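Local coordinates for protein transcriptional regulator, SorC family (Enterococcus faecalis, PDB 2O0M) that probably regulates transcription as a SorC-family protein, with a DNA-binding domain and a putative sugar-binding domain that would sense a carbohydrate effector, at residues Gly128-Asn133 / Trp328-Glu333; Leu138-Glu143 / Ile300-Ala305; Thr152-Val157 / Asn189-Val194; Asn171-Ala176 / Ala193-Lys198. All coordinates share one frame; numbering follows the deposited sequence.

Contact 1 of 4, residues Gly128-Asn133 / Trp328-Glu333; sequences GDVLTN and WLITDE
Val130 and Leu131 of helix 122-138 pack against Ile330 of strand 328-332 in a helix-on-sheet contact of the Rossmann-like alpha/beta sugar-binding domain. The strand lies between its parallel neighbours 109-113 and 302-306, and the helix rests on one face of this part of the sheet. On the strand side a single isoleucine, Ile330, makes the contact. Ile330 has CG2 anti to its backbone N while CG1 stands beside it (chi1 -59°), and an extended chi2 of 172° carries CD1 out to the helix. There CD1 meets Val130 CG1 at 3.8 Å, the two side chains sliding past each other in opposite directions. The same valine methyl also lies 4.0 Å from Ile330 CG2, so it touches both branches of the isoleucine. Val130 itself continues onto Ile111 and Val113 of the adjoining strand, while Leu131 reaches Val304 and Ile306 on the other neighbour; the helix thus spans three strands. Beyond the packing, the strand leads into helix 333-339, where Asp332 takes the N-cap position and its OD1 accepts from the backbone N of Ala335. Within helix 122-138, Thr132 OG1 turns back to donate to Gly128 O at 2.8 Å, approaching that carbonyl from the face opposite to the one used by Thr132 N. Leu131 closes the apolar patch from beside the isoleucine, its CA 4.0 Å and its CD1 4.2 Å from Ile330 CD1.

Contact 2 of 4, residues Leu138-Glu143 / Ile300-Ala305; sequences LLPNGE and IPYVVA
Tyr302 meets the chain just where helix 122-138 ends, and its ring divides the contact into a well-buried half and a slighter one. On the well-buried side the carbonyl of Leu138 stands over one ring face, displaced toward the rim, with Leu138 O 3.4 Å from Tyr302 CZ. The leucine side chain runs past the tyrosine in the opposite direction and touches it at CD1, Leu138 CB lying 3.9 Å from Tyr302 CD1; with CG beside the backbone N (chi1 -72°), both methyls also come close to that carbon. The opposite face carries CB of Pro301, the residue just before the strand, over its centre, so the aromatic plane is sandwiched. In the mixed sheet of this Rossmann-like domain, the contact joins the turn leading from helix 122-138 into strand 142-148 to the start of strand 302-306; strand 238-245 lies between these two and runs parallel to both. On the solvent side exposed Pro140 buries little area and touches only the phenol end, obliquely, its CD 3.8 Å from Tyr302 CE2 and its CG 3.7 Å from Tyr302 OH. Deeper in, buried Leu139 starts away from the tyrosine, and only its CD2 returns, to a long 4.2 Å from Tyr302 CD2.

Contact 3 of 4, residues Thr152-Val157 / Asn189-Val194; sequences TTMAMV and NSISAV. With PO4 (phosphate ion), chain B.
A single isoleucine, Ile191, bears on the backbone as much as on the side chains of the facing helix: its CG1 lies 3.6 Å from Ala155 N and 3.7 Å from Met154 C. Ala155, with its single methyl, permits the close approach, the CA atoms of Ala155 and Ile191 being only 5.6 Å apart. Helices 152-159 and 188-199 are thereby held side by side on the sheet of the Rossmann-like domain, where Val148 of strand 142-148 touches both Met154 and Ile191. The isoleucine divides its branches. Chi1 of -85° leaves CG1 beside the backbone N, and the bend at chi2 turns CD1 to Ala155, 3.9 Å from its CB; CG2 faces the other way, toward the methyl CE of Met154, a selenomethionine. That longer side chain, bent at chi2 and chi3, crosses Ile191 at about a right angle, with Met154 CB 3.9 Å from Ile191 CG1.

At the start of helix 152-159 a phosphate ion, probably from the crystallisation liquor, is bound. Its O2 accepts from Thr153 twice, from the backbone N at 2.8 Å (163° at the hydrogen) and from OG1 at 2.8 Å, whereas Thr152 N gives O4 only a weak bond. Lys312 NZ and Arg252 NH1 are also hydrogen-bonded to the phosphate. Amides at a helix N-terminus, joined by two basic side chains, make a place suited to an anion, possibly the phosphate of an effector by analogy with CggR-type relatives, while the apolar isoleucine contact fixes the same helix against its neighbour.

Contact 4 of 4, residues Asn171-Ala176 / Ala193-Lys198; sequences NLFVPA and AVMANK
Phe173, Met195 and Ala196 account for nearly all of the surface buried here, the phenylalanine for the greatest share. Its ring projects from strand 169-175 toward helix 188-199, CG standing beside the backbone N (chi1 -61°), and receives two consecutive helix residues, Met195 over one face and Ala196 obliquely. Met195, a selenomethionine, brings its CB into a CH-pi contact 3.9 Å from the centroid of the Phe173 ring, 17° off the normal and offset toward the rim. Past CG the chain extends and leads away, crossing the phenylalanine at about a right angle, so its selenium flanks the ring obliquely. Met195 SE is 3.7 Å from Phe173 CE1 in a Met-aromatic contact, 54° off the ring normal.

Strand 169-175, helix 188-199 and the short parallel strand 202-203 form a beta-alpha-beta unit, and this contact packs its helix onto its first strand. Ile146 of the adjacent strand 142-148 also touches the phenylalanine, and Val148 touches Met195, so the helix lies across two strands. Ala196, lacking bulk, lets the backbone of the helix come near the ring: its CA is 3.8 Å from Phe173 CD2, and its CB stands 4.1 Å from the same carbon. One turn on from Met195, the phenylalanine also touches Thr199, whose OG1 is hydrogen-bonded to Met195 O.

All four contacts belong to the putative sugar-binding domain: contacts 1 and 4 pack helices on the sheet, contact 2 joins a turn to a strand, and contact 3 pairs two helices. In chain order their first segments run from contact 1 to contact 4, and contact 1 spans the other three in sequence. Contacts 3 and 4 share helix 188-199, with centres about 8 Å apart; contacts 1 and 2 lie about 15 Å apart, centre to centre, their second segments on adjacent strands joined by a probable hydrogen bond from Ile330 N to Ala305 O. Segments far apart in sequence are thus brought together in one domain, contacts 1, 3 and 4 meeting through Leu131, whose CD2 touches Val157 and Met195.

Contact 1 of 4, residues Gly128-Asn133 / Trp328-Glu333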
loop_
_atom_site.group_PDB
_atom_site.type_symbol
_atom_site.label_atom_id
_atom_site.label_comp_id
_atom_site.label_asym_id
_atom_site.label_seq_id
_atom_site.Cartn_x
_atom_site.Cartn_y
_atom_site.Cartn_z
ATOM N N GLY A 128 -6.286 -10.656 -4.707
ATOM C CA GLY A 128 -5.137 -11.536 -4.468
ATOM C C GLY A 128 -4.691 -12.252 -5.726
ATOM O O GLY A 128 -3.515 -12.290 -6.053
ATOM N N ASP A 129 -5.641 -12.843 -6.434
ATOM C CA ASP A 129 -5.360 -13.496 -7.716
ATOM C C ASP A 129 -4.727 -12.520 -8.701
ATOM O O ASP A 129 -3.729 -12.835 -9.360
ATOM C CB ASP A 129 -6.651 -14.058 -8.337
ATOM C CG ASP A 129 -7.075 -15.385 -7.737
ATOM O OD1 ASP A 129 -6.328 -15.971 -6.929
ATOM O OD2 ASP A 129 -8.174 -15.855 -8.102
ATOM N N VAL A 130 -5.307 -11.328 -8.791
ATOM C CA VAL A 130 -4.862 -10.330 -9.758
ATOM C C VAL A 130 -3.466 -9.849 -9.383
ATOM O O VAL A 130 -2.591 -9.713 -10.250
ATOM C CB VAL A 130 -5.852 -9.133 -9.847
ATOM C CG1 VAL A 130 -5.310 -8.038 -10.756
ATOM C CG2 VAL A 130 -7.221 -9.610 -10.370
ATOM N N LEU A 131 -3.228 -9.601 -8.096
ATOM C CA LEU A 131 -1.883 -9.187 -7.700
ATOM C C LEU A 131 -0.869 -10.284 -8.010
ATOM O O LEU A 131 0.237 -10.007 -8.481
ATOM C CB LEU A 131 -1.794 -8.788 -6.224
ATOM C CG LEU A 131 -0.411 -8.285 -5.783
ATOM C CD1 LEU A 131 -0.032 -7.052 -6.576
ATOM C CD2 LEU A 131 -0.380 -8.006 -4.286
ATOM N N THR A 132 -1.237 -11.535 -7.739
ATOM C CA THR A 132 -0.337 -12.649 -8.034
ATOM C C THR A 132 0.038 -12.654 -9.525
ATOM O O THR A 132 1.212 -12.708 -9.887
ATOM C CB THR A 132 -0.954 -13.978 -7.597
ATOM O OG1 THR A 132 -1.191 -13.928 -6.190
ATOM C CG2 THR A 132 -0.016 -15.143 -7.885
ATOM N N ASN A 133 -0.960 -12.572 -10.391
ATOM C CA ASN A 133 -0.711 -12.587 -11.832
ATOM C C ASN A 133 0.117 -11.387 -12.276
ATOM O O ASN A 133 1.022 -11.514 -13.112
ATOM C CB ASN A 133 -2.040 -12.661 -12.580
ATOM C CG ASN A 133 -2.753 -13.980 -12.345
ATOM O OD1 ASN A 133 -2.116 -15.010 -12.068
ATOM N ND2 ASN A 133 -4.074 -13.965 -12.454
ATOM N N TRP A 328 0.340 0.670 -11.410
ATOM C CA TRP A 328 -0.768 -0.191 -11.819
ATOM C C TRP A 328 -1.823 -0.050 -10.728
ATOM O O TRP A 328 -1.517 -0.224 -9.546
ATOM C CB TRP A 328 -0.337 -1.658 -11.891
ATOM C CG TRP A 328 0.518 -2.034 -13.056
ATOM C CD1 TRP A 328 1.667 -1.426 -13.460
ATOM C CD2 TRP A 328 0.325 -3.152 -13.929
ATOM N NE1 TRP A 328 2.185 -2.077 -14.562
ATOM C CE2 TRP A 328 1.377 -3.138 -14.865
ATOM C CE3 TRP A 328 -0.648 -4.149 -14.025
ATOM C CZ2 TRP A 328 1.491 -4.087 -15.872
ATOM C CZ3 TRP A 328 -0.529 -5.097 -15.036
ATOM C CH2 TRP A 328 0.529 -5.053 -15.941
ATOM N N LEU A 329 -3.060 0.255 -11.114
ATOM C CA LEU A 329 -4.156 0.347 -10.149
ATOM C C LEU A 329 -5.045 -0.879 -10.296
ATOM O O LEU A 329 -5.632 -1.096 -11.357
ATOM C CB LEU A 329 -4.979 1.618 -10.357
ATOM C CG LEU A 329 -6.251 1.748 -9.506
ATOM C CD1 LEU A 329 -5.929 1.786 -8.018
ATOM C CD2 LEU A 329 -7.044 2.977 -9.904
ATOM N N ILE A 330 -5.121 -1.679 -9.237
ATOM C CA ILE A 330 -6.070 -2.796 -9.162
ATOM C C ILE A 330 -7.270 -2.296 -8.374
ATOM O O ILE A 330 -7.139 -1.865 -7.230
ATOM C CB ILE A 330 -5.485 -4.027 -8.458
ATOM C CG1 ILE A 330 -4.239 -4.502 -9.212
ATOM C CG2 ILE A 330 -6.550 -5.126 -8.354
ATOM C CD1 ILE A 330 -3.463 -5.590 -8.536
ATOM N N THR A 331 -8.439 -2.348 -8.994
ATOM C CA THR A 331 -9.637 -1.802 -8.389
ATOM C C THR A 331 -10.845 -2.635 -8.819
ATOM O O THR A 331 -10.699 -3.698 -9.433
ATOM C CB THR A 331 -9.785 -0.306 -8.775
ATOM O OG1 THR A 331 -10.796 0.324 -7.975
ATOM C CG2 THR A 331 -10.062 -0.114 -10.268
ATOM N N ASP A 332 -12.029 -2.159 -8.490
ATOM C CA ASP A 332 -13.236 -2.882 -8.893
ATOM C C ASP A 332 -14.213 -1.997 -9.645
ATOM O O ASP A 332 -14.007 -0.793 -9.779
ATOM C CB ASP A 332 -13.883 -3.613 -7.712
ATOM C CG ASP A 332 -14.264 -2.700 -6.564
ATOM O OD1 ASP A 332 -14.394 -1.479 -6.763
ATOM O OD2 ASP A 332 -14.450 -3.228 -5.444
ATOM N N GLU A 333 -15.254 -2.630 -10.175
ATOM C CA GLU A 333 -16.261 -1.935 -10.954
ATOM C C GLU A 333 -16.937 -0.853 -10.133
ATOM O O GLU A 333 -17.251 0.213 -10.645
ATOM C CB GLU A 333 -17.334 -2.908 -11.460
ATOM C CG GLU A 333 -16.902 -3.795 -12.614
ATOM C CD GLU A 333 -18.071 -4.598 -13.199
ATOM O OE1 GLU A 333 -18.658 -5.425 -12.468
ATOM O OE2 GLU A 333 -18.406 -4.401 -14.392
#

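Contact 2 of 4, residues Leu138-Glu143 / Ile300-Ala305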
loop_
_atom_site.group_PDB
_atom_site.type_symbol
_atom_site.label_atom_id
_atom_site.label_comp_id
_atom_site.label_asym_id
_atom_site.label_seq_id
_atom_site.Cartn_x
_atom_site.Cartn_y
_atom_site.Cartn_z
ATOM N N LEU A 138 5.390 -9.001 -13.798
ATOM C CA LEU A 138 6.266 -7.841 -13.609
ATOM C C LEU A 138 7.635 -8.179 -13.007
ATOM O O LEU A 138 8.656 -7.662 -13.451
ATOM C CB LEU A 138 5.583 -6.763 -12.735
ATOM C CG LEU A 138 4.431 -5.934 -13.316
ATOM C CD1 LEU A 138 3.937 -4.913 -12.302
ATOM C CD2 LEU A 138 4.816 -5.225 -14.622
ATOM N N LEU A 139 7.662 -9.033 -11.984
ATOM C CA LEU A 139 8.900 -9.258 -11.231
ATOM C C LEU A 139 9.901 -10.120 -12.022
ATOM O O LEU A 139 9.588 -11.250 -12.408
ATOM C CB LEU A 139 8.603 -9.902 -9.877
ATOM C CG LEU A 139 7.776 -9.061 -8.897
ATOM C CD1 LEU A 139 7.555 -9.890 -7.655
ATOM C CD2 LEU A 139 8.461 -7.740 -8.553
ATOM N N PRO A 140 11.096 -9.574 -12.283
ATOM C CA PRO A 140 12.112 -10.359 -12.984
ATOM C C PRO A 140 12.779 -11.429 -12.141
ATOM O O PRO A 140 12.646 -11.454 -10.916
ATOM C CB PRO A 140 13.175 -9.316 -13.357
ATOM C CG PRO A 140 12.587 -8.013 -13.086
ATOM C CD PRO A 140 11.578 -8.210 -12.010
ATOM N N ASN A 141 13.536 -12.297 -12.806
ATOM C CA ASN A 141 14.411 -13.219 -12.100
ATOM C C ASN A 141 15.452 -12.456 -11.316
ATOM O O ASN A 141 15.718 -11.294 -11.600
ATOM C CB ASN A 141 15.112 -14.166 -13.082
ATOM C CG ASN A 141 14.199 -15.243 -13.596
ATOM O OD1 ASN A 141 13.187 -15.568 -12.972
ATOM N ND2 ASN A 141 14.557 -15.826 -14.732
ATOM N N GLY A 142 16.053 -13.130 -10.345
ATOM C CA GLY A 142 17.008 -12.509 -9.442
ATOM C C GLY A 142 16.388 -12.277 -8.077
ATOM O O GLY A 142 15.454 -12.981 -7.684
ATOM N N GLU A 143 16.917 -11.294 -7.359
ATOM C CA GLU A 143 16.478 -11.001 -5.998
ATOM C C GLU A 143 15.618 -9.741 -5.999
ATOM O O GLU A 143 16.114 -8.643 -6.252
ATOM C CB GLU A 143 17.673 -10.802 -5.064
ATOM C CG GLU A 143 18.690 -11.940 -5.086
ATOM C CD GLU A 143 18.151 -13.236 -4.547
ATOM O OE1 GLU A 143 17.506 -13.212 -3.475
ATOM O OE2 GLU A 143 18.395 -14.289 -5.188
ATOM N N ILE A 300 10.859 3.613 -8.404
ATOM C CA ILE A 300 10.650 2.175 -8.207
ATOM C C ILE A 300 9.903 1.641 -9.427
ATOM O O ILE A 300 8.855 2.164 -9.769
ATOM C CB ILE A 300 9.862 1.899 -6.906
ATOM C CG1 ILE A 300 10.696 2.352 -5.702
ATOM C CG2 ILE A 300 9.517 0.435 -6.774
ATOM C CD1 ILE A 300 9.989 2.269 -4.402
ATOM N N PRO A 301 10.458 0.618 -10.115
ATOM C CA PRO A 301 9.837 0.168 -11.371
ATOM C C PRO A 301 8.422 -0.363 -11.236
ATOM O O PRO A 301 7.589 -0.090 -12.092
ATOM C CB PRO A 301 10.785 -0.933 -11.884
ATOM C CG PRO A 301 11.723 -1.222 -10.807
ATOM C CD PRO A 301 11.701 -0.104 -9.809
ATOM N N TYR A 302 8.148 -1.096 -10.158
ATOM C CA TYR A 302 6.895 -1.851 -10.054
ATOM C C TYR A 302 6.101 -1.331 -8.854
ATOM O O TYR A 302 6.438 -1.591 -7.703
ATOM C CB TYR A 302 7.183 -3.352 -9.962
ATOM C CG TYR A 302 8.137 -3.792 -11.047
ATOM C CD1 TYR A 302 7.823 -3.603 -12.386
ATOM C CD2 TYR A 302 9.386 -4.307 -10.735
ATOM C CE1 TYR A 302 8.715 -3.973 -13.396
ATOM C CE2 TYR A 302 10.282 -4.683 -11.735
ATOM C CZ TYR A 302 9.945 -4.498 -13.061
ATOM O OH TYR A 302 10.837 -4.867 -14.062
ATOM N N VAL A 303 5.078 -0.539 -9.145
ATOM C CA VAL A 303 4.293 0.127 -8.125
ATOM C C VAL A 303 2.852 -0.273 -8.355
ATOM O O VAL A 303 2.322 -0.027 -9.421
ATOM C CB VAL A 303 4.449 1.657 -8.195
ATOM C CG1 VAL A 303 3.609 2.320 -7.108
ATOM C CG2 VAL A 303 5.911 2.052 -8.029
ATOM N N VAL A 304 2.233 -0.886 -7.345
ATOM C CA VAL A 304 0.886 -1.393 -7.491
ATOM C C VAL A 304 0.042 -0.868 -6.348
ATOM O O VAL A 304 0.337 -1.154 -5.180
ATOM C CB VAL A 304 0.858 -2.938 -7.502
ATOM C CG1 VAL A 304 -0.552 -3.441 -7.782
ATOM C CG2 VAL A 304 1.827 -3.493 -8.541
ATOM N N ALA A 305 -0.999 -0.116 -6.702
ATOM C CA ALA A 305 -2.011 0.353 -5.758
ATOM C C ALA A 305 -3.236 -0.566 -5.878
ATOM O O ALA A 305 -3.693 -0.877 -6.985
ATOM C CB ALA A 305 -2.413 1.761 -6.065
#

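Contact 3 of 4, residues Thr152-Val157 / Asn189-Val194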
loop_
_atom_site.group_PDB
_atom_site.type_symbol
_atom_site.label_atom_id
_atom_site.label_comp_id
_atom_site.label_asym_id
_atom_site.label_seq_id
_atom_site.Cartn_x
_atom_site.Cartn_y
_atom_site.Cartn_z
ATOM N N THR A 152 -6.772 -3.342 5.947
ATOM C CA THR A 152 -7.720 -4.425 5.736
ATOM C C THR A 152 -7.645 -5.011 4.327
ATOM O O THR A 152 -7.610 -6.222 4.153
ATOM C CB THR A 152 -9.151 -3.964 6.045
ATOM O OG1 THR A 152 -9.215 -3.497 7.394
ATOM C CG2 THR A 152 -10.137 -5.091 5.854
ATOM N N THR A 153 -7.593 -4.148 3.316
ATOM C CA THR A 153 -7.476 -4.605 1.934
ATOM C C THR A 153 -6.239 -5.451 1.740
ATOM O O THR A 153 -6.303 -6.550 1.199
ATOM C CB THR A 153 -7.425 -3.415 0.974
ATOM O OG1 THR A 153 -8.650 -2.688 1.091
ATOM C CG2 THR A 153 -7.238 -3.868 -0.454
HETATM N N MSE A 154 -5.103 -4.932 2.183
HETATM C CA MSE A 154 -3.850 -5.634 1.988
HETATM C C MSE A 154 -3.785 -6.968 2.755
HETATM O O MSE A 154 -3.192 -7.937 2.271
HETATM C CB MSE A 154 -2.683 -4.737 2.382
HETATM C CG MSE A 154 -2.488 -3.551 1.445
HETATM SE SE MSE A 154 -1.916 -4.086 -0.342
HETATM C CE MSE A 154 -0.223 -4.867 0.173
ATOM N N ALA A 155 -4.391 -7.026 3.937
ATOM C CA ALA A 155 -4.431 -8.259 4.726
ATOM C C ALA A 155 -5.166 -9.349 3.934
ATOM O O ALA A 155 -4.699 -10.488 3.822
ATOM C CB ALA A 155 -5.120 -8.018 6.040
HETATM N N MSE A 156 -6.288 -8.970 3.348
HETATM C CA MSE A 156 -7.078 -9.926 2.560
HETATM C C MSE A 156 -6.408 -10.314 1.254
HETATM O O MSE A 156 -6.436 -11.496 0.847
HETATM C CB MSE A 156 -8.467 -9.373 2.286
HETATM C CG MSE A 156 -9.307 -9.235 3.530
HETATM SE SE MSE A 156 -9.539 -10.887 4.545
HETATM C CE MSE A 156 -9.608 -12.164 3.105
ATOM N N VAL A 157 -5.804 -9.333 0.581
ATOM C CA VAL A 157 -5.005 -9.611 -0.597
ATOM C C VAL A 157 -3.909 -10.623 -0.279
ATOM O O VAL A 157 -3.734 -11.614 -0.992
ATOM C CB VAL A 157 -4.365 -8.317 -1.164
ATOM C CG1 VAL A 157 -3.277 -8.661 -2.182
ATOM C CG2 VAL A 157 -5.437 -7.421 -1.787
ATOM N N ASN A 189 4.049 -5.489 8.787
ATOM C CA ASN A 189 4.856 -6.680 9.122
ATOM C C ASN A 189 4.052 -7.954 8.888
ATOM O O ASN A 189 4.557 -8.940 8.335
ATOM C CB ASN A 189 5.306 -6.694 10.596
ATOM C CG ASN A 189 6.574 -5.898 10.868
ATOM O OD1 ASN A 189 6.859 -5.524 12.039
ATOM N ND2 ASN A 189 7.340 -5.628 9.832
ATOM N N SER A 190 2.810 -7.937 9.353
ATOM C CA SER A 190 1.938 -9.101 9.244
ATOM C C SER A 190 1.624 -9.418 7.791
ATOM O O SER A 190 1.684 -10.588 7.374
ATOM C CB SER A 190 0.666 -8.891 10.055
ATOM O OG SER A 190 0.995 -8.710 11.420
ATOM N N ILE A 191 1.320 -8.385 7.005
ATOM C CA ILE A 191 1.045 -8.570 5.576
ATOM C C ILE A 191 2.304 -9.165 4.905
ATOM O O ILE A 191 2.213 -10.079 4.102
ATOM C CB ILE A 191 0.596 -7.233 4.878
ATOM C CG1 ILE A 191 -0.916 -6.989 5.028
ATOM C CG2 ILE A 191 0.887 -7.263 3.400
ATOM C CD1 ILE A 191 -1.396 -6.780 6.423
ATOM N N SER A 192 3.488 -8.666 5.266
ATOM C CA SER A 192 4.743 -9.163 4.665
ATOM C C SER A 192 4.921 -10.661 4.905
ATOM O O SER A 192 5.300 -11.426 3.993
ATOM C CB SER A 192 5.951 -8.422 5.250
ATOM O OG SER A 192 5.860 -7.029 4.992
ATOM N N ALA A 193 4.627 -11.086 6.134
ATOM C CA ALA A 193 4.823 -12.479 6.525
ATOM C C ALA A 193 3.854 -13.379 5.791
ATOM O O ALA A 193 4.234 -14.455 5.296
ATOM C CB ALA A 193 4.682 -12.641 8.021
ATOM N N VAL A 194 2.607 -12.939 5.702
ATOM C CA VAL A 194 1.585 -13.708 4.995
ATOM C C VAL A 194 1.910 -13.796 3.505
ATOM O O VAL A 194 1.849 -14.880 2.902
ATOM C CB VAL A 194 0.168 -13.137 5.232
ATOM C CG1 VAL A 194 -0.864 -13.845 4.345
ATOM C CG2 VAL A 194 -0.201 -13.292 6.706
HETATM P P PO4 B . -7.973 -0.230 4.306
HETATM O O1 PO4 B . -8.705 0.927 3.733
HETATM O O2 PO4 B . -7.730 -1.304 3.312
HETATM O O3 PO4 B . -6.720 0.249 4.970
HETATM O O4 PO4 B . -8.783 -0.794 5.433
#

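Contact 4 of 4, residues Asn171-Ala176 / Ala193-Lys198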
loop_
_atom_site.group_PDB
_atom_site.type_symbol
_atom_site.label_atom_id
_atom_site.label_comp_id
_atom_site.label_asym_id
_atom_site.label_seq_id
_atom_site.Cartn_x
_atom_site.Cartn_y
_atom_site.Cartn_z
ATOM N N ASN A 171 11.841 -13.709 -4.025
ATOM C CA ASN A 171 11.171 -12.499 -3.543
ATOM C C ASN A 171 11.231 -12.355 -2.032
ATOM O O ASN A 171 10.919 -13.298 -1.302
ATOM C CB ASN A 171 9.710 -12.514 -3.985
ATOM C CG ASN A 171 9.550 -12.688 -5.481
ATOM O OD1 ASN A 171 8.759 -13.527 -5.942
ATOM N ND2 ASN A 171 10.291 -11.902 -6.252
ATOM N N LEU A 172 11.621 -11.163 -1.581
ATOM C CA LEU A 172 11.646 -10.800 -0.171
ATOM C C LEU A 172 10.605 -9.698 0.086
ATOM O O LEU A 172 10.604 -8.669 -0.600
ATOM C CB LEU A 172 13.028 -10.286 0.210
ATOM C CG LEU A 172 13.240 -9.846 1.649
ATOM C CD1 LEU A 172 13.218 -11.040 2.574
ATOM C CD2 LEU A 172 14.528 -9.067 1.784
ATOM N N PHE A 173 9.754 -9.910 1.084
ATOM C CA PHE A 173 8.727 -8.940 1.457
ATOM C C PHE A 173 9.117 -8.230 2.748
ATOM O O PHE A 173 9.523 -8.867 3.728
ATOM C CB PHE A 173 7.345 -9.599 1.598
ATOM C CG PHE A 173 6.849 -10.236 0.335
ATOM C CD1 PHE A 173 5.996 -9.555 -0.524
ATOM C CD2 PHE A 173 7.293 -11.508 -0.031
ATOM C CE1 PHE A 173 5.536 -10.158 -1.702
ATOM C CE2 PHE A 173 6.848 -12.116 -1.219
ATOM C CZ PHE A 173 5.979 -11.422 -2.058
ATOM N N VAL A 174 9.006 -6.908 2.728
ATOM C CA VAL A 174 9.298 -6.087 3.873
ATOM C C VAL A 174 8.214 -5.023 3.999
ATOM O O VAL A 174 7.588 -4.642 3.004
ATOM C CB VAL A 174 10.668 -5.390 3.719
ATOM C CG1 VAL A 174 11.779 -6.419 3.703
ATOM C CG2 VAL A 174 10.723 -4.528 2.451
ATOM N N PRO A 175 7.985 -4.537 5.218
ATOM C CA PRO A 175 7.061 -3.403 5.356
ATOM C C PRO A 175 7.644 -2.136 4.731
ATOM O O PRO A 175 8.847 -1.924 4.825
ATOM C CB PRO A 175 6.968 -3.228 6.864
ATOM C CG PRO A 175 8.286 -3.744 7.365
ATOM C CD PRO A 175 8.556 -4.937 6.516
ATOM N N ALA A 176 6.800 -1.291 4.129
ATOM C CA ALA A 176 7.272 -0.044 3.516
ATOM C C ALA A 176 7.517 1.033 4.570
ATOM O O ALA A 176 8.324 1.961 4.370
ATOM C CB ALA A 176 6.275 0.468 2.509
ATOM N N ALA A 193 4.627 -11.086 6.134
ATOM C CA ALA A 193 4.823 -12.479 6.525
ATOM C C ALA A 193 3.854 -13.379 5.791
ATOM O O ALA A 193 4.234 -14.455 5.296
ATOM C CB ALA A 193 4.682 -12.641 8.021
ATOM N N VAL A 194 2.607 -12.939 5.702
ATOM C CA VAL A 194 1.585 -13.708 4.995
ATOM C C VAL A 194 1.910 -13.796 3.505
ATOM O O VAL A 194 1.849 -14.880 2.902
ATOM C CB VAL A 194 0.168 -13.137 5.232
ATOM C CG1 VAL A 194 -0.864 -13.845 4.345
ATOM C CG2 VAL A 194 -0.201 -13.292 6.706
HETATM N N MSE A 195 2.258 -12.664 2.905
HETATM C CA MSE A 195 2.612 -12.668 1.485
HETATM C C MSE A 195 3.771 -13.612 1.229
HETATM O O MSE A 195 3.754 -14.370 0.265
HETATM C CB MSE A 195 2.995 -11.268 1.016
HETATM C CG MSE A 195 1.842 -10.335 0.882
HETATM SE SE MSE A 195 2.192 -8.971 -0.504
HETATM C CE MSE A 195 0.389 -8.289 -0.588
ATOM N N ALA A 196 4.773 -13.573 2.098
ATOM C CA ALA A 196 5.934 -14.443 1.930
ATOM C C ALA A 196 5.498 -15.902 1.947
ATOM O O ALA A 196 5.874 -16.689 1.069
ATOM C CB ALA A 196 6.959 -14.181 3.006
ATOM N N ASN A 197 4.675 -16.252 2.934
ATOM C CA ASN A 197 4.175 -17.614 3.062
ATOM C C ASN A 197 3.402 -18.057 1.840
ATOM O O ASN A 197 3.689 -19.098 1.269
ATOM C CB ASN A 197 3.282 -17.764 4.290
ATOM C CG ASN A 197 2.736 -19.180 4.440
ATOM O OD1 ASN A 197 3.501 -20.145 4.567
ATOM N ND2 ASN A 197 1.422 -19.315 4.411
ATOM N N LYS A 198 2.437 -17.248 1.425
ATOM C CA LYS A 198 1.535 -17.648 0.349
ATOM C C LYS A 198 2.222 -17.720 -1.023
ATOM O O LYS A 198 1.806 -18.505 -1.891
ATOM C CB LYS A 198 0.330 -16.719 0.290
ATOM C CG LYS A 198 -0.532 -16.742 1.530
ATOM C CD LYS A 198 -1.268 -18.051 1.716
ATOM C CE LYS A 198 -2.411 -17.881 2.712
ATOM N NZ LYS A 198 -2.546 -19.032 3.617
#